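Local coordinates for protein DNA polymerase II large subunit (Pyrococcus horikoshii, PDB 7OEC) that probably excises itself from the large subunit of an archaeal DNA polymerase II by protein splicing, joining the flanking polymerase segments, at residues S88-T93 and E163-H168; N118-I123 and V133-I138. The protein carries 2 engineered substitutions. All coordinates share one frame; numbering follows the deposited sequence.

From the N terminus the chain first lays down 88-93, then 118-123 and 133-138, and ends in 163-168. Contact 2 closes a short hairpin loop of nine residues, whereas contact 1 brings together segments separated by 69 residues, so the hairpin lies wholly within the larger loop. The two contacts adjoin, their centres about 9 Å apart. Val166 N approaches Ile121 O at 2.9 Å, a probable hydrogen bond, and Ile165 packs on Ile120. Strand 79-84 lies between 89-93 and 130-141 in one four-stranded antiparallel sheet. The C-terminal strand 165-168 packs against that sheet and bonds at its edge to 119-123.

Contact 1 of 2, residues S88-T93 and E163-H168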
loop_
_atom_site.group_PDB
_atom_site.type_symbol
_atom_site.label_atom_id
_atom_site.label_comp_id
_atom_site.label_asym_id
_atom_site.label_seq_id
_atom_site.Cartn_x
_atom_site.Cartn_y
_atom_site.Cartn_z
ATOM N N SER A 88 -3.852 4.550 -13.759
ATOM C CA SER A 88 -3.624 4.512 -12.324
ATOM C C SER A 88 -2.115 4.531 -12.032
ATOM O O SER A 88 -1.265 4.369 -12.925
ATOM C CB SER A 88 -4.346 3.320 -11.697
ATOM O OG SER A 88 -3.817 2.136 -12.226
ATOM N N SER A 89 -1.777 4.801 -10.771
ATOM C CA SER A 89 -0.371 4.887 -10.391
ATOM C C SER A 89 -0.225 4.680 -8.894
ATOM O O SER A 89 -1.168 4.864 -8.114
ATOM C CB SER A 89 0.270 6.231 -10.790
ATOM O OG SER A 89 -0.373 7.321 -10.143
ATOM N N PHE A 90 1.007 4.366 -8.509
ATOM C CA PHE A 90 1.356 4.371 -7.095
ATOM C C PHE A 90 2.852 4.567 -6.933
ATOM O O PHE A 90 3.622 4.369 -7.874
ATOM C CB PHE A 90 0.911 3.117 -6.351
ATOM C CG PHE A 90 1.627 1.837 -6.710
ATOM C CD1 PHE A 90 1.347 1.189 -7.901
ATOM C CD2 PHE A 90 2.493 1.230 -5.804
ATOM C CE1 PHE A 90 1.917 -0.006 -8.217
ATOM C CE2 PHE A 90 3.074 -0.004 -6.110
ATOM C CZ PHE A 90 2.763 -0.629 -7.323
ATOM N N GLU A 91 3.257 4.919 -5.708
ATOM C CA GLU A 91 4.648 5.219 -5.399
ATOM C C GLU A 91 5.040 4.497 -4.130
ATOM O O GLU A 91 4.237 4.411 -3.198
ATOM C CB GLU A 91 4.858 6.723 -5.143
ATOM C CG GLU A 91 4.580 7.545 -6.372
ATOM C CD GLU A 91 4.653 9.041 -6.156
ATOM O OE1 GLU A 91 4.895 9.515 -5.021
ATOM O OE2 GLU A 91 4.483 9.758 -7.153
ATOM N N THR A 92 6.273 3.992 -4.090
ATOM C CA THR A 92 6.804 3.364 -2.888
ATOM C C THR A 92 8.272 3.712 -2.726
ATOM O O THR A 92 8.910 4.199 -3.653
ATOM C CB THR A 92 6.731 1.841 -2.909
ATOM O OG1 THR A 92 7.673 1.318 -3.877
ATOM C CG2 THR A 92 5.371 1.337 -3.310
ATOM N N THR A 93 8.813 3.468 -1.542
ATOM C CA THR A 93 10.258 3.598 -1.437
ATOM C C THR A 93 10.982 2.534 -2.283
ATOM O O THR A 93 10.408 1.520 -2.703
ATOM C CB THR A 93 10.705 3.540 0.013
ATOM O OG1 THR A 93 10.238 2.327 0.564
ATOM C CG2 THR A 93 10.184 4.687 0.843
ATOM N N GLU A 163 -5.946 3.665 -6.826
ATOM C CA GLU A 163 -7.053 3.177 -7.642
ATOM C C GLU A 163 -7.106 1.654 -7.568
ATOM O O GLU A 163 -6.908 0.935 -8.554
ATOM C CB GLU A 163 -6.903 3.659 -9.076
ATOM C CG GLU A 163 -6.787 5.187 -9.161
ATOM C CD GLU A 163 -5.338 5.718 -9.275
ATOM O OE1 GLU A 163 -4.386 4.995 -8.907
ATOM O OE2 GLU A 163 -5.160 6.887 -9.758
ATOM N N ASN A 164 -7.387 1.168 -6.354
ATOM C CA ASN A 164 -7.753 -0.231 -6.128
ATOM C C ASN A 164 -6.612 -1.211 -6.455
ATOM O O ASN A 164 -6.850 -2.362 -6.828
ATOM C CB ASN A 164 -9.049 -0.596 -6.871
ATOM C CG ASN A 164 -10.256 0.204 -6.428
ATOM O OD1 ASN A 164 -10.187 1.178 -5.708
ATOM N ND2 ASN A 164 -11.376 -0.235 -6.869
ATOM N N ILE A 165 -5.369 -0.792 -6.186
ATOM C CA ILE A 165 -4.169 -1.546 -6.534
ATOM C C ILE A 165 -3.778 -2.473 -5.396
ATOM O O ILE A 165 -3.574 -2.023 -4.271
ATOM C CB ILE A 165 -3.022 -0.580 -6.866
ATOM C CG1 ILE A 165 -3.329 0.182 -8.151
ATOM C CG2 ILE A 165 -1.724 -1.338 -6.972
ATOM C CD1 ILE A 165 -2.590 1.504 -8.245
ATOM N N VAL A 166 -3.611 -3.758 -5.683
ATOM C CA VAL A 166 -3.171 -4.702 -4.658
ATOM C C VAL A 166 -1.658 -4.611 -4.529
ATOM O O VAL A 166 -0.934 -4.754 -5.523
ATOM C CB VAL A 166 -3.579 -6.136 -5.022
ATOM C CG1 VAL A 166 -3.024 -7.159 -3.982
ATOM C CG2 VAL A 166 -5.071 -6.249 -5.093
ATOM N N THR A 167 -1.166 -4.413 -3.310
ATOM C CA THR A 167 0.278 -4.405 -3.118
ATOM C C THR A 167 0.611 -4.904 -1.719
ATOM O O THR A 167 -0.263 -5.258 -0.928
ATOM C CB THR A 167 0.911 -3.052 -3.477
ATOM O OG1 THR A 167 2.343 -3.207 -3.629
ATOM C CG2 THR A 167 0.662 -2.096 -2.418
ATOM N N HIS A 168 1.897 -4.987 -1.445
ATOM C CA HIS A 168 2.375 -5.403 -0.146
ATOM C C HIS A 168 2.361 -4.203 0.780
ATOM O O HIS A 168 2.638 -3.080 0.343
ATOM C CB HIS A 168 3.796 -5.944 -0.275
ATOM C CG HIS A 168 4.225 -6.776 0.901
ATOM N ND1 HIS A 168 4.653 -6.221 2.087
ATOM C CD2 HIS A 168 4.274 -8.123 1.086
ATOM C CE1 HIS A 168 4.957 -7.182 2.942
ATOM N NE2 HIS A 168 4.761 -8.346 2.353
HETATM O O HOH W 1 -2.663 7.538 -7.839
HETATM O O HOH W 2 -2.673 8.029 -11.597
#
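Glu163 reaches across to Ser88 and Ser89 from the turn that precedes the last strand, and its side chain is in contact from base to tip. CB rests 3.7 Å from Ser88 CB, and CG and CD continue along the same methylene. A bend at chi2 (98°) carries CD to within contact of Ser88 CA. There OE1 accepts the Ser89 N-H at 3.2 Å, a nearly straight bond (166° at the hydrogen) that arrives 37° above the carboxylate plane. OE2 is tied to Ser89 through water: water 2 takes a hydrogen bond from Ser89 OG at 2.8 Å and donates to OE2, while water 1 lies 3.1 Å from Ser89 O, to which it can donate, with only a weak bond possible to OE2. The two strands, 89-93 and 165-168, run in nearly the same direction with axes 9.3 Å apart, and they belong to different sheets of the all-beta Hint fold of inteins. Asn164 and Ile165 form a G1 beta bulge facing strand 158-161. At the far end of 89-93, Thr93 OG1 bonds Ala4 N; this threonine opens a T-x-x-H sequence, consistent with the intein block B motif. Between the sheets the packing is largely apolar. Ile165 CG2, placed anti to the backbone N, lies over one face of the Phe90 ring, 4.1 Å from Phe90 CE1, while Ile165 CD1 comes to 4.0 Å from Phe90 CD1 and also touches Ser89 O. Phe82 of strand 79-84 meets the same ring. Farther along, Thr167 OG1 approaches Phe90 CE2 obliquely at 4.1 Å.

Contact 2 of 2, residues N118-I123 and V133-I138; sequences NIIIII and VAVKKI
Ile120 and Val133 face each other as an antiparallel hydrogen-bonded pair, each backbone serving the other: Ile120 N donates to Val133 O at 2.8 Å, and Val133 N returns a bond to Ile120 O at 2.9 Å. A third bond, from Val135 N to Asn118 O at 2.8 Å, is also nearly straight, at 168° about the hydrogen. Between them sits the non-hydrogen-bonded pair Ile119 and Ala134, where two CA-H...O contacts link Ala134 CA to Asn118 O and Ile119 CA to Val133 O. On the side away from 119-123, the Ala134 N-H goes to Glu85 OE1. Around this ladder the side chains divide between two faces. On one, Ile119 CD1 bends back over Ala134 and comes 4.1 Å from its CB. On the other, both Val133 methyls touch Ile122, CG2 also resting against Ile120 O, while CG1 meets Ile122 CD1 at 3.9 Å, the Ile122 and Val133 side chains crossing at about a right angle. Val135 CG2, placed beside its own backbone N, packs on Ile120 CG1 at 3.8 Å. Leu84 of strand 79-84 and Ile165 of the last strand extend this apolar face inward. The strand directions differ by 128°, so the pairing is strongly twisted; beyond Ile120, Ile122 keeps the hairpin pairing by bonding to Leu131, while Ile121 and Ile123 bond on the other side to Val166 and Asn164. Such a coiled antiparallel hairpin, shared between neighbouring sheets, suits the curved, all-beta Hint fold of intein splicing domains.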
loop_
_atom_site.group_PDB
_atom_site.type_symbol
_atom_site.label_atom_id
_atom_site.label_comp_id
_atom_site.label_asym_id
_atom_site.label_seq_id
_atom_site.Cartn_x
_atom_site.Cartn_y
_atom_site.Cartn_z
ATOM N N ASN A 118 5.406 -5.738 -16.431
ATOM C CA ASN A 118 4.950 -6.592 -15.341
ATOM C C ASN A 118 3.473 -6.287 -15.069
ATOM O O ASN A 118 2.999 -5.165 -15.288
ATOM C CB ASN A 118 5.742 -6.359 -14.038
ATOM C CG ASN A 118 7.168 -6.889 -14.068
ATOM O OD1 ASN A 118 7.908 -6.648 -13.113
ATOM N ND2 ASN A 118 7.566 -7.588 -15.134
ATOM N N ILE A 119 2.742 -7.280 -14.558
ATOM C CA ILE A 119 1.305 -7.141 -14.302
ATOM C C ILE A 119 1.044 -6.816 -12.832
ATOM O O ILE A 119 1.522 -7.519 -11.937
ATOM C CB ILE A 119 0.551 -8.421 -14.706
ATOM C CG1 ILE A 119 0.752 -8.694 -16.198
ATOM C CG2 ILE A 119 -0.933 -8.361 -14.308
ATOM C CD1 ILE A 119 0.168 -7.666 -17.130
ATOM N N ILE A 120 0.193 -5.817 -12.601
ATOM C CA ILE A 120 -0.336 -5.451 -11.291
ATOM C C ILE A 120 -1.815 -5.816 -11.267
ATOM O O ILE A 120 -2.501 -5.728 -12.296
ATOM C CB ILE A 120 -0.159 -3.930 -11.075
ATOM C CG1 ILE A 120 1.295 -3.516 -11.136
ATOM C CG2 ILE A 120 -0.833 -3.453 -9.821
ATOM C CD1 ILE A 120 2.112 -4.011 -9.998
ATOM N N ILE A 121 -2.313 -6.248 -10.110
ATOM C CA ILE A 121 -3.715 -6.604 -9.947
ATOM C C ILE A 121 -4.444 -5.421 -9.332
ATOM O O ILE A 121 -4.010 -4.869 -8.315
ATOM C CB ILE A 121 -3.866 -7.877 -9.082
ATOM C CG1 ILE A 121 -3.153 -9.057 -9.752
ATOM C CG2 ILE A 121 -5.311 -8.161 -8.742
ATOM C CD1 ILE A 121 -3.619 -9.347 -11.138
ATOM N N ILE A 122 -5.583 -5.078 -9.910
ATOM C CA ILE A 122 -6.512 -4.143 -9.303
ATOM C C ILE A 122 -7.822 -4.872 -9.008
ATOM O O ILE A 122 -8.159 -5.867 -9.649
ATOM C CB ILE A 122 -6.700 -2.942 -10.234
ATOM C CG1 ILE A 122 -7.266 -3.402 -11.537
ATOM C CG2 ILE A 122 -5.315 -2.133 -10.449
ATOM C CD1 ILE A 122 -7.703 -2.239 -12.398
ATOM N N ILE A 123 -8.577 -4.373 -8.028
ATOM C CA ILE A 123 -9.837 -4.986 -7.603
ATOM C C ILE A 123 -11.005 -4.108 -8.033
ATOM O O ILE A 123 -11.008 -2.902 -7.772
ATOM C CB ILE A 123 -9.879 -5.123 -6.077
ATOM C CG1 ILE A 123 -8.698 -5.947 -5.591
ATOM C CG2 ILE A 123 -11.105 -5.791 -5.625
ATOM C CD1 ILE A 123 -8.632 -7.303 -6.203
ATOM N N VAL A 133 -3.505 -5.175 -14.983
ATOM C CA VAL A 133 -3.029 -4.001 -15.708
ATOM C C VAL A 133 -1.506 -4.042 -15.780
ATOM O O VAL A 133 -0.828 -4.350 -14.796
ATOM C CB VAL A 133 -3.497 -2.641 -15.115
ATOM C CG1 VAL A 133 -5.014 -2.496 -15.230
ATOM C CG2 VAL A 133 -3.024 -2.450 -13.707
ATOM N N ALA A 134 -0.960 -3.696 -16.928
ATOM C CA ALA A 134 0.486 -3.700 -17.072
ATOM C C ALA A 134 1.137 -2.410 -16.556
ATOM O O ALA A 134 0.569 -1.317 -16.634
ATOM C CB ALA A 134 0.829 -3.888 -18.547
ATOM N N VAL A 135 2.357 -2.542 -16.028
ATOM C CA VAL A 135 3.196 -1.381 -15.747
ATOM C C VAL A 135 3.627 -0.785 -17.076
ATOM O O VAL A 135 4.255 -1.462 -17.901
ATOM C CB VAL A 135 4.421 -1.757 -14.901
ATOM C CG1 VAL A 135 5.317 -0.553 -14.671
ATOM C CG2 VAL A 135 4.001 -2.325 -13.546
ATOM N N LYS A 136 3.329 0.500 -17.266
ATOM C CA LYS A 136 3.611 1.191 -18.518
ATOM C C LYS A 136 4.854 2.064 -18.417
ATOM O O LYS A 136 5.644 2.147 -19.370
ATOM C CB LYS A 136 2.389 2.027 -18.951
ATOM C CG LYS A 136 2.573 2.758 -20.299
ATOM C CD LYS A 136 1.315 3.535 -20.738
ATOM C CE LYS A 136 0.942 4.640 -19.717
ATOM N NZ LYS A 136 2.068 5.610 -19.339
ATOM N N LYS A 137 5.091 2.631 -17.238
ATOM C CA LYS A 137 6.234 3.515 -17.072
ATOM C C LYS A 137 6.680 3.487 -15.628
ATOM O O LYS A 137 5.856 3.405 -14.726
ATOM C CB LYS A 137 5.901 4.960 -17.443
ATOM C CG LYS A 137 7.141 5.819 -17.524
ATOM C CD LYS A 137 6.795 7.252 -17.934
ATOM C CE LYS A 137 8.056 8.132 -18.083
ATOM N NZ LYS A 137 8.737 7.987 -19.434
ATOM N N ILE A 138 7.980 3.575 -15.412
ATOM C CA ILE A 138 8.562 3.589 -14.083
ATOM C C ILE A 138 9.461 4.808 -13.986
ATOM O O ILE A 138 10.267 5.071 -14.889
ATOM C CB ILE A 138 9.362 2.311 -13.817
ATOM C CG1 ILE A 138 8.441 1.125 -14.036
ATOM C CG2 ILE A 138 9.922 2.323 -12.379
ATOM C CD1 ILE A 138 9.135 -0.187 -13.795
#